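Local coordinates for gentamicin resistance protein (PDB 6CTZ), which phosphorylates aminoglycoside antibiotics, probably at the 2''-hydroxyl and at the expense of GTP, and so confers resistance to gentamicin and related drugs, at residues 6-11 with 38-43; 20-23 with 29-32; 119-124 with 244-249. The protein carries 2 engineered substitutions. All blocks are in the same frame, centred on the assembly; numbering follows the deposited sequence. Where two conformers were deposited one is given.

Contact 1: residues 6-11 with 38-43; sequences TMIMTQ and WVFRFP. With GDP (guanosine-5'-diphosphate), chain B.
Ile8 lies across the ring of Phe40, its terminal methyl CD1 over one face and displaced toward the rim on the CG side. Ile8 CD1 is 3.9 Å from the Phe40 ring centroid and 24° off the normal, a CH-pi contact, while Ile8 CG2 meets the far end of the same ring, 3.9 Å from Phe40 CZ. Ile8 thus spans the ring with both branches, because CG1 stands anti to the carbonyl carbon (chi1 -67°) and the chain runs on extended to CD1. Phe42 receives the helix differently: Ile8 CG1 comes to its edge, 4.1 Å from CZ, and Met7 approaches obliquely with CE 3.8 Å from CE1. The bend of Met7 at chi3 (-71°) turns this methyl to the ring. Further cover for Phe42 comes from Tyr4, edge-to-face, and Phe85, stacked.

Arg41, between the two phenylalanines in sequence, serves the other face of the strand. It gives O1A of GDP two bent hydrogen bonds, 2.7 Å from NE and 3.0 Å from NH2, and its NH1 pairs with Glu55. The N-terminal helix therefore packs on the back of the N-lobe sheet of a kinase-like phosphotransferase, whose front binds the nucleotide.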
loop_
_atom_site.group_PDB
_atom_site.type_symbol
_atom_site.label_atom_id
_atom_site.label_comp_id
_atom_site.label_asym_id
_atom_site.label_seq_id
_atom_site.Cartn_x
_atom_site.Cartn_y
_atom_site.Cartn_z
ATOM N N THR A 6 13.123 -17.653 19.315
ATOM C CA THR A 6 14.520 -17.715 19.732
ATOM C C THR A 6 15.281 -16.467 19.305
ATOM O O THR A 6 16.059 -15.912 20.089
ATOM C CB THR A 6 15.183 -18.980 19.196
ATOM O OG1 THR A 6 14.495 -20.121 19.716
ATOM C CG2 THR A 6 16.646 -19.043 19.628
ATOM N N MET A 7 15.059 -15.995 18.072
ATOM C CA MET A 7 15.698 -14.756 17.643
ATOM C C MET A 7 15.292 -13.595 18.536
ATOM O O MET A 7 16.136 -12.788 18.946
ATOM C CB MET A 7 15.334 -14.448 16.194
ATOM C CG MET A 7 16.090 -15.284 15.188
ATOM S SD MET A 7 15.877 -14.666 13.511
ATOM C CE MET A 7 14.165 -15.099 13.211
ATOM N N ILE A 8 14.000 -13.499 18.850
ATOM C CA ILE A 8 13.511 -12.388 19.660
ATOM C C ILE A 8 14.144 -12.423 21.046
ATOM O O ILE A 8 14.678 -11.421 21.539
ATOM C CB ILE A 8 11.975 -12.421 19.726
ATOM C CG1 ILE A 8 11.371 -12.138 18.346
ATOM C CG2 ILE A 8 11.469 -11.417 20.733
ATOM C CD1 ILE A 8 9.887 -12.401 18.290
ATOM N N MET A 9 14.120 -13.585 21.689
ATOM C CA MET A 9 14.593 -13.628 23.066
ATOM C C MET A 9 16.105 -13.512 23.166
ATOM O O MET A 9 16.607 -12.941 24.139
ATOM C CB MET A 9 14.041 -14.851 23.785
ATOM C CG MET A 9 12.558 -14.695 24.043
ATOM S SD MET A 9 11.920 -15.899 25.197
ATOM C CE MET A 9 12.064 -17.401 24.228
ATOM N N THR A 10 16.843 -14.045 22.189
ATOM C CA THR A 10 18.293 -13.874 22.172
ATOM C C THR A 10 18.670 -12.401 22.121
ATOM O O THR A 10 19.551 -11.941 22.859
ATOM C CB THR A 10 18.877 -14.593 20.957
ATOM O OG1 THR A 10 18.698 -16.005 21.102
ATOM C CG2 THR A 10 20.356 -14.272 20.808
ATOM N N GLN A 11 18.010 -11.646 21.246
ATOM C CA GLN A 11 18.416 -10.276 20.981
ATOM C C GLN A 11 17.797 -9.252 21.917
ATOM O O GLN A 11 18.346 -8.154 22.043
ATOM C CB GLN A 11 18.129 -9.925 19.520
ATOM C CG GLN A 11 18.805 -10.920 18.592
ATOM C CD GLN A 11 18.626 -10.616 17.127
ATOM O OE1 GLN A 11 18.523 -9.458 16.720
ATOM N NE2 GLN A 11 18.590 -11.663 16.320
ATOM N N TRP A 38 3.012 -6.998 21.255
ATOM C CA TRP A 38 4.159 -6.607 20.446
ATOM C C TRP A 38 4.072 -7.279 19.088
ATOM O O TRP A 38 3.965 -8.506 19.007
ATOM C CB TRP A 38 5.468 -7.025 21.117
ATOM C CG TRP A 38 5.776 -6.236 22.340
ATOM C CD1 TRP A 38 5.586 -6.620 23.634
ATOM C CD2 TRP A 38 6.328 -4.914 22.386
ATOM N NE1 TRP A 38 5.993 -5.619 24.482
ATOM C CE2 TRP A 38 6.450 -4.560 23.742
ATOM C CE3 TRP A 38 6.729 -3.997 21.406
ATOM C CZ2 TRP A 38 6.960 -3.328 24.148
ATOM C CZ3 TRP A 38 7.233 -2.774 21.808
ATOM C CH2 TRP A 38 7.346 -2.451 23.169
ATOM N N VAL A 39 4.153 -6.484 18.038
ATOM C CA VAL A 39 4.207 -7.025 16.715
ATOM C C VAL A 39 5.679 -7.176 16.318
ATOM O O VAL A 39 6.404 -6.233 16.357
ATOM C CB VAL A 39 3.519 -6.073 15.672
ATOM C CG1 VAL A 39 3.691 -6.607 14.262
ATOM C CG2 VAL A 39 2.067 -5.837 16.018
ATOM N N PHE A 40 6.102 -8.374 15.994
ATOM C CA PHE A 40 7.417 -8.598 15.410
ATOM C C PHE A 40 7.250 -8.910 13.932
ATOM O O PHE A 40 6.455 -9.784 13.555
ATOM C CB PHE A 40 8.224 -9.658 16.167
ATOM C CG PHE A 40 8.842 -9.118 17.410
ATOM C CD1 PHE A 40 8.122 -9.080 18.596
ATOM C CD2 PHE A 40 10.116 -8.572 17.377
ATOM C CE1 PHE A 40 8.685 -8.554 19.749
ATOM C CE2 PHE A 40 10.678 -8.037 18.516
ATOM C CZ PHE A 40 9.960 -8.020 19.701
ATOM N N ARG A 41 7.968 -8.163 13.100
ATOM C CA ARG A 41 7.714 -8.133 11.669
ATOM C C ARG A 41 9.005 -8.487 10.947
ATOM O O ARG A 41 10.020 -7.787 11.093
ATOM C CB ARG A 41 7.201 -6.752 11.270
ATOM C CG ARG A 41 6.724 -6.636 9.837
ATOM C CD ARG A 41 6.186 -5.238 9.673
ATOM N NE ARG A 41 5.796 -4.777 8.346
ATOM C CZ ARG A 41 6.480 -3.870 7.653
ATOM N NH1 ARG A 41 7.653 -3.425 8.093
ATOM N NH2 ARG A 41 5.989 -3.397 6.517
ATOM N N PHE A 42 8.956 -9.570 10.174
ATOM C CA PHE A 42 10.130 -10.213 9.596
ATOM C C PHE A 42 10.072 -10.138 8.080
ATOM O O PHE A 42 9.149 -10.713 7.475
ATOM C CB PHE A 42 10.170 -11.677 10.033
ATOM C CG PHE A 42 10.389 -11.866 11.506
ATOM C CD1 PHE A 42 11.674 -11.946 12.028
ATOM C CD2 PHE A 42 9.310 -11.974 12.369
ATOM C CE1 PHE A 42 11.879 -12.127 13.390
ATOM C CE2 PHE A 42 9.506 -12.157 13.729
ATOM C CZ PHE A 42 10.794 -12.231 14.240
ATOM N N PRO A 43 11.024 -9.472 7.428
ATOM C CA PRO A 43 11.038 -9.448 5.959
ATOM C C PRO A 43 11.101 -10.838 5.347
ATOM O O PRO A 43 11.691 -11.767 5.902
ATOM C CB PRO A 43 12.303 -8.647 5.635
ATOM C CG PRO A 43 12.438 -7.712 6.806
ATOM C CD PRO A 43 12.011 -8.541 8.004
HETATM P PB GDP B . 3.538 -6.573 3.975
HETATM O O1B GDP B . 4.538 -5.460 3.778
HETATM O O2B GDP B . 2.203 -6.265 3.329
HETATM O O3B GDP B . 4.107 -7.922 3.598
HETATM O O3A GDP B . 3.316 -6.657 5.576
HETATM P PA GDP B . 2.470 -5.667 6.540
HETATM O O1A GDP B . 3.361 -4.624 7.144
HETATM O O2A GDP B . 1.265 -5.119 5.795
HETATM O "O5'" GDP B . 2.053 -6.694 7.726
HETATM C "C5'" GDP B . 1.359 -7.887 7.390
HETATM C "C4'" GDP B . 0.024 -7.893 8.097
HETATM O "O4'" GDP B . 0.249 -7.993 9.503
HETATM C "C3'" GDP B . -0.797 -6.626 7.934
HETATM O "O3'" GDP B . -1.506 -6.578 6.691
HETATM C "C2'" GDP B . -1.738 -6.761 9.105
HETATM O "O2'" GDP B . -2.748 -7.736 8.826
HETATM C "C1'" GDP B . -0.829 -7.351 10.171
HETATM N N9 GDP B . -0.260 -6.273 11.003
HETATM C C8 GDP B . 0.969 -5.715 10.916
HETATM N N7 GDP B . 1.102 -4.758 11.871
HETATM C C5 GDP B . -0.048 -4.716 12.570
HETATM C C6 GDP B . -0.593 -3.939 13.691
HETATM O O6 GDP B . 0.093 -3.066 14.255
HETATM N N1 GDP B . -1.841 -4.232 14.087
HETATM C C2 GDP B . -2.610 -5.177 13.502
HETATM N N2 GDP B . -3.848 -5.411 13.978
HETATM N N3 GDP B . -2.181 -5.923 12.461
HETATM C C4 GDP B . -0.932 -5.723 11.992
#

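Contact 2: residues 20-23 with 29-32; sequences VESL and NYAI. With GDP (guanosine-5'-diphosphate), chain B.
The hairpin of strands 20-25 and 29-34 forms the nucleotide-binding edge of the kinase-like N-lobe, the counterpart of the glycine-rich loop region of protein kinases, and GDP lies against it. Ser22 and Ile32 are an antiparallel non-hydrogen-bonded pair, their CA atoms 4.5 Å apart. Next to this pair, Leu23 N donates to Ala31 O at 3.0 Å. At the other side, Ile32 CA makes a CA-H...O contact of 3.4 Å with Glu21 O.

The two faces of the hairpin differ in character. On one, the hydroxyls of Ser22 and Tyr30 share a hydrogen bond, OG to OH 2.8 Å; Ser22 OG approaches at the edge of the phenol, near the ring plane. Tyr30 reaches it because its CG is anti to the backbone N (chi1 175°), which carries the ring along the hairpin to the serine. Val20 CG1 and Ile32 CD1 add an apolar contact, the two side chains passing obliquely. On the other face, Leu23 and Ala31 point to the nucleotide: Leu23 CD2 is 3.5 Å from C4 of the guanine and Ala31 CB 3.6 Å from O4' of the ribose. At the start of strand 29-34, Asn29 holds the terminal phosphate with its backbone N on O3B (2.8 Å) and its amide ND2 on O1B (3.0 Å), so one residue grips two oxygens of the beta-phosphate.

Strand 29-34 is flanked on its far side by strand 38-43, to which Tyr30 and Ile32 bond through their backbones, while strand 20-25 is one of the two edge strands of the sheet. Helix 2-11 covers the face carrying Val20 and Ile32 through Tyr4, Thr5 and Ile8.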
loop_
_atom_site.group_PDB
_atom_site.type_symbol
_atom_site.label_atom_id
_atom_site.label_comp_id
_atom_site.label_asym_id
_atom_site.label_seq_id
_atom_site.Cartn_x
_atom_site.Cartn_y
_atom_site.Cartn_z
ATOM N N VAL A 20 2.591 -16.421 21.637
ATOM C CA VAL A 20 2.971 -16.029 20.290
ATOM C C VAL A 20 1.936 -16.543 19.320
ATOM O O VAL A 20 1.572 -17.680 19.366
ATOM C CB VAL A 20 4.314 -16.573 19.881
ATOM C CG1 VAL A 20 4.693 -16.077 18.523
ATOM C CG2 VAL A 20 5.339 -16.112 20.826
ATOM N N GLU A 21 1.470 -15.678 18.443
ATOM C CA GLU A 21 0.489 -16.057 17.464
ATOM C C GLU A 21 0.728 -15.360 16.123
ATOM O O GLU A 21 1.216 -14.276 16.066
ATOM C CB GLU A 21 -0.919 -15.730 17.964
ATOM C CG GLU A 21 -1.107 -14.323 18.463
ATOM C CD GLU A 21 -2.293 -13.999 19.399
ATOM O OE1 GLU A 21 -2.077 -13.852 20.618
ATOM O OE2 GLU A 21 -3.412 -13.726 18.922
ATOM N N SER A 22 0.403 -16.010 15.043
ATOM C CA SER A 22 0.463 -15.344 13.750
ATOM C C SER A 22 -0.512 -14.173 13.739
ATOM O O SER A 22 -1.615 -14.261 14.281
ATOM C CB SER A 22 0.106 -16.325 12.633
ATOM O OG SER A 22 1.164 -17.240 12.411
ATOM N N LEU A 23 -0.085 -13.055 13.157
ATOM C CA LEU A 23 -0.919 -11.864 13.074
ATOM C C LEU A 23 -1.320 -11.535 11.644
ATOM O O LEU A 23 -2.499 -11.278 11.364
ATOM C CB LEU A 23 -0.195 -10.670 13.717
ATOM C CG LEU A 23 -0.959 -9.343 13.715
ATOM C CD1 LEU A 23 -2.255 -9.460 14.505
ATOM C CD2 LEU A 23 -0.080 -8.244 14.278
ATOM N N ASN A 29 6.515 -9.140 4.179
ATOM C CA ASN A 29 6.730 -9.335 5.600
ATOM C C ASN A 29 5.796 -10.327 6.247
ATOM O O ASN A 29 4.690 -10.452 5.875
ATOM C CB ASN A 29 6.522 -8.007 6.354
ATOM C CG ASN A 29 7.522 -6.962 5.989
ATOM O OD1 ASN A 29 8.628 -6.991 6.417
ATOM N ND2 ASN A 29 7.131 -6.090 5.135
ATOM N N TYR A 30 6.302 -11.008 7.258
ATOM C CA TYR A 30 5.517 -11.892 8.108
ATOM C C TYR A 30 5.463 -11.272 9.498
ATOM O O TYR A 30 6.506 -10.944 10.072
ATOM C CB TYR A 30 6.185 -13.267 8.162
ATOM C CG TYR A 30 5.550 -14.259 9.099
ATOM C CD1 TYR A 30 4.220 -14.630 8.961
ATOM C CD2 TYR A 30 6.291 -14.847 10.112
ATOM C CE1 TYR A 30 3.643 -15.556 9.817
ATOM C CE2 TYR A 30 5.727 -15.778 10.968
ATOM C CZ TYR A 30 4.400 -16.122 10.821
ATOM O OH TYR A 30 3.832 -17.043 11.676
ATOM N N ALA A 31 4.257 -11.091 10.029
ATOM C CA ALA A 31 4.068 -10.430 11.315
ATOM C C ALA A 31 3.477 -11.409 12.318
ATOM O O ALA A 31 2.519 -12.130 12.010
ATOM C CB ALA A 31 3.156 -9.203 11.192
ATOM N N ILE A 32 4.049 -11.428 13.520
ATOM C CA ILE A 32 3.538 -12.224 14.627
ATOM C C ILE A 32 3.244 -11.294 15.797
ATOM O O ILE A 32 3.744 -10.172 15.877
ATOM C CB ILE A 32 4.500 -13.352 15.041
ATOM C CG1 ILE A 32 5.830 -12.780 15.547
ATOM C CG2 ILE A 32 4.722 -14.284 13.868
ATOM C CD1 ILE A 32 6.777 -13.846 16.092
HETATM P PB GDP B . 3.538 -6.573 3.975
HETATM O O1B GDP B . 4.538 -5.460 3.778
HETATM O O2B GDP B . 2.203 -6.265 3.329
HETATM O O3B GDP B . 4.107 -7.922 3.598
HETATM O O3A GDP B . 3.316 -6.657 5.576
HETATM P PA GDP B . 2.470 -5.667 6.540
HETATM O O1A GDP B . 3.361 -4.624 7.144
HETATM O O2A GDP B . 1.265 -5.119 5.795
HETATM O "O5'" GDP B . 2.053 -6.694 7.726
HETATM C "C5'" GDP B . 1.359 -7.887 7.390
HETATM C "C4'" GDP B . 0.024 -7.893 8.097
HETATM O "O4'" GDP B . 0.249 -7.993 9.503
HETATM C "C3'" GDP B . -0.797 -6.626 7.934
HETATM O "O3'" GDP B . -1.506 -6.578 6.691
HETATM C "C2'" GDP B . -1.738 -6.761 9.105
HETATM O "O2'" GDP B . -2.748 -7.736 8.826
HETATM C "C1'" GDP B . -0.829 -7.351 10.171
HETATM N N9 GDP B . -0.260 -6.273 11.003
HETATM C C8 GDP B . 0.969 -5.715 10.916
HETATM N N7 GDP B . 1.102 -4.758 11.871
HETATM C C5 GDP B . -0.048 -4.716 12.570
HETATM C C6 GDP B . -0.593 -3.939 13.691
HETATM O O6 GDP B . 0.093 -3.066 14.255
HETATM N N1 GDP B . -1.841 -4.232 14.087
HETATM C C2 GDP B . -2.610 -5.177 13.502
HETATM N N2 GDP B . -3.848 -5.411 13.978
HETATM N N3 GDP B . -2.181 -5.923 12.461
HETATM C C4 GDP B . -0.932 -5.723 11.992
#

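Contact 3: residues 119-124 with 244-249; sequences FMNELS and AYRGEV
Arg246 lays its guanidinium flat against Met120, with Met120 CB 3.3 Å above the centre of the group, and presents its edge to Asn121. The arginine and methionine chains run at about a right angle. Met120 bends at chi3 (89°), so that its sulfur and methyl turn along the arginine and CE comes 3.3 Å from NH1. Asn121 passes Arg246 in the opposite direction, its amide plane 64° from that of the guanidinium. Arg246 NE donates to Asn121 OD1 at 3.1 Å in a nearly straight bond (168°); the oxygen lies close to the guanidinium plane, whereas the donor sits above the carbonyl plane. Both side chains were modelled in two positions; this describes one.

The contact joins two helices of the larger, mostly helical C-terminal lobe, 106-125 and the C-terminal end of 236-246, where Gly247, at positive phi, closes the last turn in a Schellman motif. Just beyond that turn, Glu248 folds back so that OE2 stands over the guanidinium face opposite Met120, 3.9 Å from NH1 in a long salt bridge that rests on charge alone. Tyr227 hydrogen-bonds Glu248 OE2 and, weakly, Arg246 NH1. Ser124 OG stands at the guanidinium edge, 3.3 Å from NH2.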
loop_
_atom_site.group_PDB
_atom_site.type_symbol
_atom_site.label_atom_id
_atom_site.label_comp_id
_atom_site.label_asym_id
_atom_site.label_seq_id
_atom_site.Cartn_x
_atom_site.Cartn_y
_atom_site.Cartn_z
ATOM N N PHE A 119 -4.626 12.777 6.232
ATOM C CA PHE A 119 -3.397 11.983 6.222
ATOM C C PHE A 119 -2.640 12.166 4.908
ATOM O O PHE A 119 -1.421 12.384 4.899
ATOM C CB PHE A 119 -3.747 10.512 6.448
ATOM C CG PHE A 119 -2.586 9.571 6.296
ATOM C CD1 PHE A 119 -1.627 9.458 7.290
ATOM C CD2 PHE A 119 -2.460 8.783 5.162
ATOM C CE1 PHE A 119 -0.562 8.584 7.152
ATOM C CE2 PHE A 119 -1.390 7.912 5.019
ATOM C CZ PHE A 119 -0.446 7.809 6.023
ATOM N N MET A 120 -3.354 12.100 3.781
ATOM C CA MET A 120 -2.717 12.278 2.481
ATOM C C MET A 120 -2.148 13.680 2.351
ATOM O O MET A 120 -1.052 13.868 1.805
ATOM C CB MET A 120 -3.725 11.971 1.373
ATOM C CG MET A 120 -4.176 10.519 1.374
ATOM S SD MET A 120 -5.564 10.132 0.278
ATOM C CE MET A 120 -4.727 9.730 -1.244
ATOM N N ASN A 121 -2.908 14.636 2.804
ATOM C CA ASN A 121 -2.379 15.972 2.897
ATOM C C ASN A 121 -0.999 16.218 3.709
ATOM O O ASN A 121 -0.013 16.877 3.350
ATOM C CB ASN A 121 -3.419 16.971 3.397
ATOM C CG ASN A 121 -4.427 17.353 2.352
ATOM O OD1 ASN A 121 -4.338 17.035 1.195
ATOM N ND2 ASN A 121 -5.392 18.075 2.793
ATOM N N GLU A 122 -1.009 15.475 4.824
ATOM C CA GLU A 122 0.196 15.512 5.642
ATOM C C GLU A 122 1.374 14.871 4.923
ATOM O O GLU A 122 2.487 15.409 4.954
ATOM C CB GLU A 122 -0.072 14.849 6.988
ATOM C CG GLU A 122 -1.024 15.666 7.860
ATOM C CD GLU A 122 -1.725 14.861 8.944
ATOM O OE1 GLU A 122 -2.416 15.479 9.780
ATOM O OE2 GLU A 122 -1.609 13.624 8.951
ATOM N N LEU A 123 1.153 13.741 4.243
ATOM C CA LEU A 123 2.236 13.148 3.460
ATOM C C LEU A 123 2.694 14.110 2.374
ATOM O O LEU A 123 3.899 14.283 2.149
ATOM C CB LEU A 123 1.800 11.819 2.837
ATOM C CG LEU A 123 1.513 10.674 3.815
ATOM C CD1 LEU A 123 1.314 9.374 3.040
ATOM C CD2 LEU A 123 2.629 10.526 4.833
ATOM N N SER A 124 1.745 14.768 1.711
ATOM C CA SER A 124 2.089 15.691 0.636
ATOM C C SER A 124 2.791 16.943 1.137
ATOM O O SER A 124 3.416 17.640 0.334
ATOM C CB SER A 124 0.844 16.092 -0.147
ATOM O OG SER A 124 0.430 15.040 -1.001
ATOM N N ALA A 244 -12.744 15.217 -2.627
ATOM C CA ALA A 244 -13.393 16.492 -2.351
ATOM C C ALA A 244 -12.798 17.144 -1.111
ATOM O O ALA A 244 -12.484 18.340 -1.115
ATOM C CB ALA A 244 -14.898 16.291 -2.207
ATOM N N TYR A 245 -12.621 16.372 -0.034
ATOM C CA TYR A 245 -12.047 16.949 1.178
ATOM C C TYR A 245 -10.627 17.438 0.939
ATOM O O TYR A 245 -10.179 18.394 1.582
ATOM C CB TYR A 245 -12.078 15.935 2.321
ATOM C CG TYR A 245 -13.374 15.897 3.098
ATOM C CD1 TYR A 245 -13.953 17.073 3.562
ATOM C CD2 TYR A 245 -14.005 14.690 3.393
ATOM C CE1 TYR A 245 -15.129 17.050 4.293
ATOM C CE2 TYR A 245 -15.177 14.655 4.125
ATOM C CZ TYR A 245 -15.736 15.837 4.574
ATOM O OH TYR A 245 -16.904 15.812 5.309
ATOM N N ARG A 246 -9.911 16.809 0.014
ATOM C CA ARG A 246 -8.572 17.276 -0.324
ATOM C C ARG A 246 -8.576 18.465 -1.270
ATOM O O ARG A 246 -7.511 19.056 -1.494
ATOM C CB ARG A 246 -7.730 16.151 -0.927
ATOM C CG ARG A 246 -7.369 15.091 0.080
ATOM C CD ARG A 246 -6.380 14.087 -0.453
ATOM N NE ARG A 246 -5.035 14.642 -0.586
ATOM C CZ ARG A 246 -4.072 14.060 -1.292
ATOM N NH1 ARG A 246 -4.331 12.927 -1.925
ATOM N NH2 ARG A 246 -2.857 14.599 -1.365
ATOM N N GLY A 247 -9.726 18.849 -1.809
ATOM C CA GLY A 247 -9.763 19.994 -2.697
ATOM C C GLY A 247 -9.248 19.699 -4.081
ATOM O O GLY A 247 -8.787 20.613 -4.772
ATOM N N GLU A 248 -9.285 18.440 -4.503
ATOM C CA GLU A 248 -8.935 18.119 -5.877
ATOM C C GLU A 248 -9.902 18.820 -6.825
ATOM O O GLU A 248 -11.045 19.126 -6.472
ATOM C CB GLU A 248 -9.013 16.611 -6.099
ATOM C CG GLU A 248 -8.147 15.760 -5.168
ATOM C CD GLU A 248 -6.655 15.795 -5.465
ATOM O OE1 GLU A 248 -6.193 16.574 -6.330
ATOM O OE2 GLU A 248 -5.932 15.010 -4.821
ATOM N N VAL A 249 -9.439 19.062 -8.043
ATOM C CA VAL A 249 -10.274 19.665 -9.075
ATOM C C VAL A 249 -10.499 18.657 -10.191
ATOM O O VAL A 249 -9.677 17.768 -10.425
ATOM C CB VAL A 249 -9.678 20.968 -9.641
ATOM C CG1 VAL A 249 -9.498 21.992 -8.535
ATOM C CG2 VAL A 249 -8.366 20.681 -10.348
#

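From the N terminus, helix 2-11 opens contact 1, which closes at strand 38-43 and brings back a loop of 26 residues. Contact 2 lies wholly within that loop, as the short hairpin of strands 20-25 and 29-34. The two share one sheet, since strand 38-43 neighbours strand 29-34, and both reach GDP. Contact 3 comes later in series, closing a far longer loop of 119 residues between helices 106-125 and 236-246. Its centre is about 36 Å from that of contact 1, across the chain's centre, and it ties together two helices of the helical C-terminal lobe.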